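PDB 6D4K: probable L,D-transpeptidase 3 from Mycobacterium tuberculosis, which is a probable peptidoglycan L,D-transpeptidase of unknown cross-linking reaction, unable to form 3->3 links from tetrapeptide stems, and is acylated by the beta-lactam faropenem. Local coordinates for residues 95-100 / 131-136; 115-120 / 249-254; 156-161 / 241-246; 207-210 / 215-218. One frame throughout, in Å; residues are numbered along the deposited sequence.

Interaction 1 (95-100 / 131-136); sequences PAHSTV and SIDGVE
H97 NE2 donates to D133 OD2 at 2.7 Å, while the other carboxylate oxygen, OD1, takes a bond from the backbone N of A116. This is a His-carboxylate hydrogen bond at the surface, running from the bacterial Ig-like domain to a tight hairpin turn in the catalytic domain. The N-H of H97 is nearly straight on its acceptor (168°). OD2 lies in the imidazole plane at the edge of the ring; the ring and carboxylate planes are 51° apart, and NE2 meets OD2 on its syn side, 31° out of the carboxylate plane. The two side chains reach for each other from opposite directions. In D133, CG stands beside the backbone N and anti to the carbonyl carbon, which turns the carboxylate toward H97.

The turn holding D133 is a type I' beta turn from I132 to V135, with D133 and G134 at its two central positions. I132 N gives a bond of 2.9 Å to V135 O, and V135 N returns one of 3.0 Å to I132 O. Within 95-100, S98 OG donates to A96 O at 2.8 Å, bridging the bend at H97. P115, in the linker between the two domains, packs on both H97 and D133. The carboxylate has a different donor on each of its two oxygens, which probably limits its rotation about CB-CG, and the methyl CB of A96 rests 3.4 Å from D133 OD1.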
loop_
_atom_site.group_PDB
_atom_site.type_symbol
_atom_site.label_atom_id
_atom_site.label_comp_id
_atom_site.label_asym_id
_atom_site.label_seq_id
_atom_site.Cartn_x
_atom_site.Cartn_y
_atom_site.Cartn_z
ATOM N N PRO A 95 -7.809 4.971 14.167
ATOM C CA PRO A 95 -7.974 6.431 14.213
ATOM C C PRO A 95 -6.642 7.105 13.917
ATOM O O PRO A 95 -5.585 6.629 14.339
ATOM C CB PRO A 95 -8.432 6.697 15.655
ATOM C CG PRO A 95 -7.910 5.545 16.441
ATOM C CD PRO A 95 -7.886 4.355 15.506
ATOM N N ALA A 96 -6.704 8.199 13.160
ATOM C CA ALA A 96 -5.527 8.987 12.825
ATOM C C ALA A 96 -5.062 9.802 14.029
ATOM O O ALA A 96 -5.815 10.050 14.978
ATOM C CB ALA A 96 -5.839 9.937 11.668
ATOM N N HIS A 97 -3.797 10.232 13.979
ATOM C CA HIS A 97 -3.244 11.159 14.976
ATOM C C HIS A 97 -3.431 10.654 16.403
ATOM O O HIS A 97 -3.680 11.425 17.331
ATOM C CB HIS A 97 -3.842 12.556 14.817
ATOM C CG HIS A 97 -3.694 13.121 13.445
ATOM N ND1 HIS A 97 -2.480 13.554 12.959
ATOM C CD2 HIS A 97 -4.598 13.355 12.466
ATOM C CE1 HIS A 97 -2.636 14.016 11.734
ATOM N NE2 HIS A 97 -3.916 13.915 11.412
ATOM N N SER A 98 -3.292 9.347 16.590
ATOM C CA SER A 98 -3.638 8.732 17.863
ATOM C C SER A 98 -2.510 7.845 18.367
ATOM O O SER A 98 -1.605 7.464 17.624
ATOM C CB SER A 98 -4.886 7.857 17.725
ATOM O OG SER A 98 -6.006 8.635 17.345
ATOM N N THR A 99 -2.601 7.491 19.642
ATOM C CA THR A 99 -1.800 6.425 20.227
ATOM C C THR A 99 -2.695 5.200 20.355
ATOM O O THR A 99 -3.745 5.267 20.998
ATOM C CB THR A 99 -1.259 6.843 21.595
ATOM O OG1 THR A 99 -0.395 7.974 21.439
ATOM C CG2 THR A 99 -0.479 5.707 22.239
ATOM N N VAL A 100 -2.308 4.106 19.716
ATOM C CA VAL A 100 -3.034 2.846 19.790
ATOM C C VAL A 100 -2.304 1.959 20.783
ATOM O O VAL A 100 -1.103 1.717 20.643
ATOM C CB VAL A 100 -3.122 2.163 18.413
ATOM C CG1 VAL A 100 -3.820 0.813 18.542
ATOM C CG2 VAL A 100 -3.857 3.051 17.409
ATOM N N SER A 131 -6.896 11.703 -0.206
ATOM C CA SER A 131 -7.440 12.515 0.865
ATOM C C SER A 131 -6.536 12.419 2.085
ATOM O O SER A 131 -5.885 11.393 2.329
ATOM C CB SER A 131 -8.864 12.096 1.235
ATOM O OG SER A 131 -8.897 10.748 1.646
ATOM N N ILE A 132 -6.507 13.504 2.847
ATOM C CA ILE A 132 -5.746 13.593 4.080
ATOM C C ILE A 132 -6.751 13.913 5.183
ATOM O O ILE A 132 -7.391 14.977 5.166
ATOM C CB ILE A 132 -4.629 14.648 3.990
ATOM C CG1 ILE A 132 -3.681 14.310 2.832
ATOM C CG2 ILE A 132 -3.854 14.719 5.292
ATOM C CD1 ILE A 132 -2.550 15.295 2.645
ATOM N N ASP A 133 -6.936 12.968 6.106
ATOM C CA ASP A 133 -7.937 13.090 7.164
ATOM C C ASP A 133 -9.311 13.436 6.593
ATOM O O ASP A 133 -10.039 14.276 7.131
ATOM C CB ASP A 133 -7.488 14.072 8.246
ATOM C CG ASP A 133 -6.204 13.622 8.936
ATOM O OD1 ASP A 133 -6.108 12.435 9.309
ATOM O OD2 ASP A 133 -5.290 14.458 9.096
ATOM N N GLY A 134 -9.660 12.796 5.474
ATOM C CA GLY A 134 -10.973 12.945 4.878
ATOM C C GLY A 134 -11.102 14.074 3.879
ATOM O O GLY A 134 -12.122 14.145 3.175
ATOM N N VAL A 135 -10.109 14.957 3.798
ATOM C CA VAL A 135 -10.148 16.129 2.929
ATOM C C VAL A 135 -9.310 15.839 1.694
ATOM O O VAL A 135 -8.095 15.630 1.788
ATOM C CB VAL A 135 -9.623 17.373 3.661
ATOM C CG1 VAL A 135 -9.644 18.564 2.728
ATOM C CG2 VAL A 135 -10.461 17.647 4.921
ATOM N N GLU A 136 -9.949 15.832 0.533
ATOM C CA GLU A 136 -9.224 15.595 -0.706
ATOM C C GLU A 136 -8.243 16.732 -0.963
ATOM O O GLU A 136 -8.595 17.908 -0.839
ATOM C CB GLU A 136 -10.215 15.488 -1.865
ATOM C CG GLU A 136 -11.073 14.233 -1.845
ATOM C CD GLU A 136 -12.166 14.260 -0.790
ATOM O OE1 GLU A 136 -12.516 15.359 -0.305
ATOM O OE2 GLU A 136 -12.678 13.174 -0.448
#

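Interaction 2 (115-120 / 249-254); sequences PAVVGV and NAVDIG. With CA (calcium ion), chain B.
V117 pushes its two methyls against the point where the helix 241-250 runs out, meeting A250 and V251. V117 has more surface buried here than either of them. Its two branches divide the work: CG2, anti to the carbonyl carbon, comes to 3.5 Å from the carbonyl O of A250, while CG1, anti to the backbone N (chi1 180°), lies 4.3 Å from the methyl CB of A250. The same CG1 also packs against V251, 4.0 Å from its CA and 4.2 Å from its CG2. V251 is the first residue to leave helical backbone angles, so V117 sits at the exit of the helix and seats it on strand 117-122 of the catalytic domain's mixed sheet. Beyond the contact V251 packs on V176 of strand 172-180, and its carbonyl is hydrogen-bonded to K179 NZ.

One residue further on, the chain turns from packing to metal binding. D252 holds the calcium ion with both carboxylate oxygens, OD1 and OD2 each 2.5 Å from the metal. Four waters and the carbonyl O of V38 complete the seven ligand atoms. Because V38 lies in the N-terminal Ig-like part of the chain, the ion joins the two domains. Water 1 bonds the calcium and also donates to I253 O at 2.9 Å, tying the backbone after D252 to the metal's own shell. No hydrogen bond crosses between the segments, and V117 offers only methyls, so van der Waals packing is what they share directly; the negative charge of D252 is probably balanced in large part by the calcium it chelates.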
loop_
_atom_site.group_PDB
_atom_site.type_symbol
_atom_site.label_atom_id
_atom_site.label_comp_id
_atom_site.label_asym_id
_atom_site.label_seq_id
_atom_site.Cartn_x
_atom_site.Cartn_y
_atom_site.Cartn_z
ATOM N N PRO A 115 -1.482 11.080 10.011
ATOM C CA PRO A 115 -2.738 11.404 9.323
ATOM C C PRO A 115 -3.239 10.209 8.523
ATOM O O PRO A 115 -2.471 9.329 8.115
ATOM C CB PRO A 115 -2.343 12.559 8.395
ATOM C CG PRO A 115 -0.878 12.335 8.138
ATOM C CD PRO A 115 -0.317 11.758 9.407
ATOM N N ALA A 116 -4.549 10.197 8.273
ATOM C CA ALA A 116 -5.137 9.181 7.403
ATOM C C ALA A 116 -4.928 9.629 5.968
ATOM O O ALA A 116 -5.624 10.508 5.473
ATOM C CB ALA A 116 -6.615 8.983 7.720
ATOM N N VAL A 117 -3.951 9.046 5.294
ATOM C CA VAL A 117 -3.660 9.414 3.914
ATOM C C VAL A 117 -4.161 8.251 3.075
ATOM O O VAL A 117 -3.547 7.175 3.055
ATOM C CB VAL A 117 -2.172 9.703 3.683
ATOM C CG1 VAL A 117 -1.917 10.076 2.223
ATOM C CG2 VAL A 117 -1.686 10.785 4.654
ATOM N N VAL A 118 -5.308 8.451 2.431
ATOM C CA VAL A 118 -6.032 7.396 1.737
ATOM C C VAL A 118 -5.985 7.682 0.248
ATOM O O VAL A 118 -6.298 8.800 -0.181
ATOM C CB VAL A 118 -7.496 7.323 2.209
ATOM C CG1 VAL A 118 -8.242 6.221 1.480
ATOM C CG2 VAL A 118 -7.592 7.153 3.727
ATOM N N GLY A 119 -5.626 6.672 -0.537
ATOM C CA GLY A 119 -5.645 6.793 -1.979
ATOM C C GLY A 119 -6.630 5.825 -2.595
ATOM O O GLY A 119 -6.618 4.636 -2.263
ATOM N N VAL A 120 -7.505 6.313 -3.473
ATOM C CA VAL A 120 -8.522 5.482 -4.114
ATOM C C VAL A 120 -8.304 5.526 -5.619
ATOM O O VAL A 120 -8.406 6.595 -6.234
ATOM C CB VAL A 120 -9.946 5.928 -3.748
ATOM C CG1 VAL A 120 -10.971 5.034 -4.438
ATOM C CG2 VAL A 120 -10.141 5.899 -2.242
ATOM N N ASN A 249 5.380 11.730 -0.838
ATOM C CA ASN A 249 5.808 12.510 0.316
ATOM C C ASN A 249 4.739 12.570 1.400
ATOM O O ASN A 249 5.079 12.758 2.574
ATOM C CB ASN A 249 6.215 13.922 -0.116
ATOM C CG ASN A 249 7.536 13.951 -0.866
ATOM O OD1 ASN A 249 8.380 13.060 -0.721
ATOM N ND2 ASN A 249 7.736 15.001 -1.649
ATOM N N ALA A 250 3.460 12.418 1.032
ATOM C CA ALA A 250 2.379 12.492 2.008
ATOM C C ALA A 250 2.118 11.166 2.712
ATOM O O ALA A 250 1.726 11.168 3.884
ATOM C CB ALA A 250 1.104 12.963 1.317
ATOM N N VAL A 251 2.313 10.031 2.024
ATOM C CA VAL A 251 1.820 8.745 2.498
ATOM C C VAL A 251 2.853 8.105 3.423
ATOM O O VAL A 251 4.061 8.372 3.364
ATOM C CB VAL A 251 1.495 7.847 1.283
ATOM C CG1 VAL A 251 2.779 7.285 0.661
ATOM C CG2 VAL A 251 0.506 6.743 1.659
ATOM N N ASP A 252 2.371 7.223 4.284
ATOM C CA ASP A 252 3.234 6.473 5.182
ATOM C C ASP A 252 3.008 4.984 4.991
ATOM O O ASP A 252 1.964 4.545 4.498
ATOM C CB ASP A 252 2.962 6.829 6.653
ATOM C CG ASP A 252 4.075 6.375 7.604
ATOM O OD1 ASP A 252 5.188 6.030 7.135
ATOM O OD2 ASP A 252 3.845 6.366 8.844
ATOM N N ILE A 253 4.012 4.196 5.389
ATOM C CA ILE A 253 3.847 2.746 5.370
ATOM C C ILE A 253 2.711 2.379 6.312
ATOM O O ILE A 253 2.666 2.817 7.467
ATOM C CB ILE A 253 5.160 2.015 5.702
ATOM C CG1 ILE A 253 6.126 2.042 4.509
ATOM C CG2 ILE A 253 4.885 0.557 6.090
ATOM C CD1 ILE A 253 6.546 3.422 4.012
ATOM N N GLY A 254 1.766 1.593 5.806
ATOM C CA GLY A 254 0.582 1.242 6.548
ATOM C C GLY A 254 -0.656 1.994 6.124
ATOM O O GLY A 254 -1.747 1.576 6.482
HETATM CA CA CA B . 6.037 5.375 9.385
HETATM O O HOH W 1 5.094 3.298 8.906
HETATM O O HOH W 2 7.816 4.785 7.762
HETATM O O HOH W 3 7.668 4.233 10.709
HETATM O O HOH W 4 7.005 7.360 9.763
#

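Interaction 3 (156-161 / 241-246); sequences GVMPAS and REDAEW
M158 and D243 lie side by side and run antiparallel, base to tip, so that the thioether lies alongside the aspartate instead of meeting it end on. Beyond CG the methionine chain is extended, which carries SD to 3.6 Å from D243 CB and the terminal CE to 3.5 Å from the carbonyl O of D243. Nearer the strand the neighbours are reversed: M158 CB is 3.7 Å from D243 OD2, the far end of the aspartate lying beside the base of the methionine. The methionine is also roughly perpendicular to the W246 side chain, its CE reaching CE3 of the indole at 3.7 Å in an oblique approach.

These side chains join strand 157-159, which pairs with strand 127-132 in the sheet of the catalytic domain, to the first turns of helix 241-250. Strand 157-159 and the helical segment 241-246 run 137° apart in direction, with their axes 9.4 Å from each other at the closest. W246 also rests on V130 and I132 of strand 127-132, and M158 on V130 and on L239 of strand 237-239, so this side of the helix lies on neighbouring strands.

P159 stands across the aspartate, its CD 3.8 Å from D243 OD2. With chi1 at -77°, D243 has CG anti to its carbonyl carbon, which directs the carboxylate toward the strand. There no direct hydrogen bond forms. Water 5 makes the link instead, donating to P159 O at 2.6 Å and to D243 OD2 at 2.7 Å, while the backbone N of D243 is held by S240 OG.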
loop_
_atom_site.group_PDB
_atom_site.type_symbol
_atom_site.label_atom_id
_atom_site.label_comp_id
_atom_site.label_asym_id
_atom_site.label_seq_id
_atom_site.Cartn_x
_atom_site.Cartn_y
_atom_site.Cartn_z
ATOM N N GLY A 156 -7.454 16.931 -5.057
ATOM C CA GLY A 156 -6.995 15.589 -4.773
ATOM C C GLY A 156 -7.273 14.557 -5.838
ATOM O O GLY A 156 -6.841 13.409 -5.681
ATOM N N VAL A 157 -7.976 14.909 -6.909
ATOM C CA VAL A 157 -8.284 13.950 -7.962
ATOM C C VAL A 157 -7.153 14.004 -8.980
ATOM O O VAL A 157 -7.003 14.987 -9.713
ATOM C CB VAL A 157 -9.648 14.225 -8.607
ATOM C CG1 VAL A 157 -9.927 13.198 -9.703
ATOM C CG2 VAL A 157 -10.751 14.191 -7.553
ATOM N N MET A 158 -6.352 12.942 -9.019
ATOM C CA MET A 158 -5.199 12.841 -9.893
ATOM C C MET A 158 -5.516 11.949 -11.076
ATOM O O MET A 158 -6.148 10.895 -10.923
ATOM C CB MET A 158 -4.009 12.226 -9.158
ATOM C CG MET A 158 -3.581 12.952 -7.904
ATOM S SD MET A 158 -2.251 12.060 -7.086
ATOM C CE MET A 158 -1.672 13.249 -5.874
ATOM N N PRO A 159 -5.099 12.340 -12.268
ATOM C CA PRO A 159 -5.304 11.460 -13.419
ATOM C C PRO A 159 -4.263 10.344 -13.415
ATOM O O PRO A 159 -3.103 10.539 -13.035
ATOM C CB PRO A 159 -5.221 12.412 -14.624
ATOM C CG PRO A 159 -5.500 13.821 -13.976
ATOM C CD PRO A 159 -4.767 13.710 -12.675
ATOM N N ALA A 160 -4.730 9.145 -13.732
ATOM C CA ALA A 160 -3.993 7.926 -13.476
ATOM C C ALA A 160 -4.222 6.985 -14.642
ATOM O O ALA A 160 -5.092 7.205 -15.492
ATOM C CB ALA A 160 -4.449 7.258 -12.170
ATOM N N SER A 161 -3.422 5.930 -14.681
ATOM C CA SER A 161 -3.580 4.878 -15.670
ATOM C C SER A 161 -3.329 3.564 -14.954
ATOM O O SER A 161 -2.253 3.365 -14.384
ATOM C CB SER A 161 -2.600 5.062 -16.832
ATOM O OG SER A 161 -2.893 4.172 -17.890
ATOM N N ARG A 241 4.909 12.446 -12.660
ATOM C CA ARG A 241 5.984 12.594 -11.679
ATOM C C ARG A 241 5.574 13.524 -10.544
ATOM O O ARG A 241 5.836 13.237 -9.370
ATOM C CB ARG A 241 7.270 13.095 -12.341
ATOM C CG ARG A 241 8.475 13.018 -11.410
ATOM C CD ARG A 241 9.650 13.867 -11.880
ATOM N NE ARG A 241 10.881 13.497 -11.182
ATOM C CZ ARG A 241 11.265 13.996 -10.009
ATOM N NH1 ARG A 241 10.515 14.893 -9.383
ATOM N NH2 ARG A 241 12.402 13.589 -9.457
ATOM N N GLU A 242 4.910 14.633 -10.876
ATOM C CA GLU A 242 4.540 15.617 -9.865
ATOM C C GLU A 242 3.466 15.078 -8.923
ATOM O O GLU A 242 3.538 15.289 -7.706
ATOM C CB GLU A 242 4.076 16.910 -10.535
ATOM C CG GLU A 242 5.173 17.644 -11.310
ATOM C CD GLU A 242 5.447 17.045 -12.690
ATOM O OE1 GLU A 242 4.592 16.283 -13.191
ATOM O OE2 GLU A 242 6.514 17.341 -13.272
ATOM N N ASP A 243 2.464 14.374 -9.462
ATOM C CA ASP A 243 1.437 13.791 -8.601
ATOM C C ASP A 243 2.011 12.662 -7.754
ATOM O O ASP A 243 1.689 12.552 -6.562
ATOM C CB ASP A 243 0.243 13.307 -9.430
ATOM C CG ASP A 243 -0.656 14.447 -9.890
ATOM O OD1 ASP A 243 -0.575 15.551 -9.310
ATOM O OD2 ASP A 243 -1.456 14.238 -10.830
ATOM N N ALA A 244 2.878 11.826 -8.346
ATOM C CA ALA A 244 3.532 10.754 -7.594
ATOM C C ALA A 244 4.409 11.303 -6.475
ATOM O O ALA A 244 4.438 10.745 -5.373
ATOM C CB ALA A 244 4.357 9.878 -8.542
ATOM N N GLU A 245 5.157 12.378 -6.746
ATOM C CA GLU A 245 6.033 12.944 -5.726
ATOM C C GLU A 245 5.237 13.421 -4.522
ATOM O O GLU A 245 5.602 13.145 -3.372
ATOM C CB GLU A 245 6.853 14.092 -6.317
ATOM C CG GLU A 245 7.628 14.889 -5.285
ATOM C CD GLU A 245 8.303 16.104 -5.879
ATOM O OE1 GLU A 245 9.325 16.540 -5.318
ATOM O OE2 GLU A 245 7.811 16.624 -6.905
ATOM N N TRP A 246 4.129 14.121 -4.775
ATOM C CA TRP A 246 3.294 14.653 -3.706
ATOM C C TRP A 246 2.665 13.527 -2.893
ATOM O O TRP A 246 2.713 13.540 -1.659
ATOM C CB TRP A 246 2.222 15.558 -4.317
ATOM C CG TRP A 246 1.463 16.327 -3.320
ATOM C CD1 TRP A 246 1.751 17.578 -2.855
ATOM C CD2 TRP A 246 0.288 15.903 -2.639
ATOM N NE1 TRP A 246 0.817 17.962 -1.935
ATOM C CE2 TRP A 246 -0.090 16.949 -1.775
ATOM C CE3 TRP A 246 -0.491 14.743 -2.679
ATOM C CZ2 TRP A 246 -1.210 16.865 -0.949
ATOM C CZ3 TRP A 246 -1.598 14.660 -1.857
ATOM C CH2 TRP A 246 -1.946 15.715 -1.006
HETATM O O HOH W 5 -1.146 12.136 -12.504
#

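Interaction 4 (207-210 / 215-218); sequences AVRI and LYVH
R209 and Y216 face each other as a non-hydrogen-bonded pair, and here the phenol lies against the arginine. The Y216 ring presses its CE2 to 3.5 Å from R209 CB, while R209 CG sits over one face of the ring, offset toward the rim. Further out the chain of R209 bends at chi3 (-66°) and folds back, bringing its guanidinium over the end of the tyrosine. Y216 CZ lies over the centre of that group, with the two planes 55° apart. The hydroxyl meets a face of the guanidinium, so the short approach of Y216 OH to R209 NH2 is packing and not a hydrogen bond. A207 CB also packs on the ring obliquely, 3.7 Å from Y216 CD2.

On the other face of the sheet the bumps are aliphatic. V208 and V217 meet CB to CB at 4.2 Å, and both rest on Y247 of helix 241-250. Near the turn, I210 and L215 interlock, with CD1 of I210 3.7 Å from CD2 of L215. Between the strands, V208 N donates to V217 O and V217 N to V208 O, and I210 N donates to L215 O at 2.8 Å in an almost straight bond (178°).

H218 shows its CB to A207, but its ring swings away from the hairpin, with CG between the backbone N and carbonyl carbon. The residue packs on C236, which faropenem acylates and whose side chain is about 4 Å from that of H218. An antiparallel hairpin presenting the predicted proton donor/acceptor to the cysteine is consistent with the active site of the YkuD-type L,D-transpeptidase fold.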
loop_
_atom_site.group_PDB
_atom_site.type_symbol
_atom_site.label_atom_id
_atom_site.label_comp_id
_atom_site.label_asym_id
_atom_site.label_seq_id
_atom_site.Cartn_x
_atom_site.Cartn_y
_atom_site.Cartn_z
ATOM N N ALA A 207 8.211 5.300 -5.869
ATOM C CA ALA A 207 7.590 3.980 -5.919
ATOM C C ALA A 207 6.989 3.643 -4.564
ATOM O O ALA A 207 7.721 3.489 -3.580
ATOM C CB ALA A 207 8.602 2.914 -6.338
ATOM N N VAL A 208 5.662 3.507 -4.527
ATOM C CA VAL A 208 4.911 3.162 -3.324
ATOM C C VAL A 208 4.406 1.737 -3.530
ATOM O O VAL A 208 3.502 1.507 -4.337
ATOM C CB VAL A 208 3.744 4.139 -3.098
ATOM C CG1 VAL A 208 2.999 3.798 -1.825
ATOM C CG2 VAL A 208 4.237 5.584 -3.077
ATOM N N ARG A 209 5.010 0.768 -2.836
ATOM C CA ARG A 209 4.655 -0.634 -3.037
ATOM C C ARG A 209 3.399 -0.964 -2.235
ATOM O O ARG A 209 3.307 -0.637 -1.046
ATOM C CB ARG A 209 5.790 -1.537 -2.568
ATOM C CG ARG A 209 5.475 -3.010 -2.745
ATOM C CD ARG A 209 6.429 -3.894 -1.955
ATOM N NE ARG A 209 7.793 -3.810 -2.455
ATOM C CZ ARG A 209 8.338 -4.693 -3.286
ATOM N NH1 ARG A 209 7.634 -5.732 -3.716
ATOM N NH2 ARG A 209 9.592 -4.535 -3.688
ATOM N N ILE A 210 2.431 -1.619 -2.874
ATOM C CA ILE A 210 1.177 -1.965 -2.211
ATOM C C ILE A 210 0.880 -3.459 -2.196
ATOM O O ILE A 210 -0.084 -3.874 -1.538
ATOM C CB ILE A 210 -0.034 -1.166 -2.751
ATOM C CG1 ILE A 210 -0.274 -1.465 -4.232
ATOM C CG2 ILE A 210 0.158 0.321 -2.523
ATOM C CD1 ILE A 210 -1.514 -0.787 -4.798
ATOM N N LEU A 215 3.091 -4.812 -6.998
ATOM C CA LEU A 215 2.183 -3.767 -7.443
ATOM C C LEU A 215 2.571 -2.453 -6.774
ATOM O O LEU A 215 2.832 -2.417 -5.569
ATOM C CB LEU A 215 0.761 -4.141 -7.028
ATOM C CG LEU A 215 -0.362 -3.286 -7.587
ATOM C CD1 LEU A 215 -0.348 -3.460 -9.071
ATOM C CD2 LEU A 215 -1.707 -3.689 -7.007
ATOM N N TYR A 216 2.605 -1.371 -7.556
ATOM C CA TYR A 216 3.038 -0.071 -7.056
ATOM C C TYR A 216 2.101 1.032 -7.525
ATOM O O TYR A 216 1.462 0.924 -8.578
ATOM C CB TYR A 216 4.428 0.308 -7.585
ATOM C CG TYR A 216 5.570 -0.521 -7.058
ATOM C CD1 TYR A 216 5.867 -1.770 -7.605
ATOM C CD2 TYR A 216 6.393 -0.038 -6.053
ATOM C CE1 TYR A 216 6.930 -2.525 -7.129
ATOM C CE2 TYR A 216 7.457 -0.781 -5.578
ATOM C CZ TYR A 216 7.724 -2.022 -6.116
ATOM O OH TYR A 216 8.785 -2.761 -5.630
ATOM N N VAL A 217 2.027 2.096 -6.723
ATOM C CA VAL A 217 1.693 3.432 -7.207
ATOM C C VAL A 217 3.015 4.120 -7.503
ATOM O O VAL A 217 3.917 4.122 -6.657
ATOM C CB VAL A 217 0.910 4.226 -6.144
ATOM C CG1 VAL A 217 0.544 5.595 -6.685
ATOM C CG2 VAL A 217 -0.336 3.478 -5.692
ATOM N N HIS A 218 3.159 4.688 -8.696
ATOM C CA HIS A 218 4.478 5.204 -9.030
ATOM C C HIS A 218 4.399 6.263 -10.119
ATOM O O HIS A 218 3.382 6.422 -10.802
ATOM C CB HIS A 218 5.426 4.070 -9.431
ATOM C CG HIS A 218 5.087 3.432 -10.740
ATOM N ND1 HIS A 218 5.630 3.857 -11.933
ATOM C CD2 HIS A 218 4.265 2.402 -11.046
ATOM C CE1 HIS A 218 5.158 3.115 -12.919
ATOM N NE2 HIS A 218 4.328 2.224 -12.408
#

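Overall arrangement
Going from the N terminus, 95-100 belongs to the Ig-like domain and waits for 131-136, where interaction 1 closes a short loop across the domain boundary. Segment 115-120 starts inside that loop but finds its partner only at 249-254, so interactions 1 and 2 cross; they also touch, through strands 117-122 and 127-132. Within the long span of interaction 2, interaction 3 joins 156-161 to helix 241-250, and inside that span lies the small hairpin of interaction 4. Helix 241-250 serves both interactions 2 and 3. A244 packs on H218 and V251 on V208, tying the helix to the hairpin, while I132 meets W246 between interactions 1 and 3.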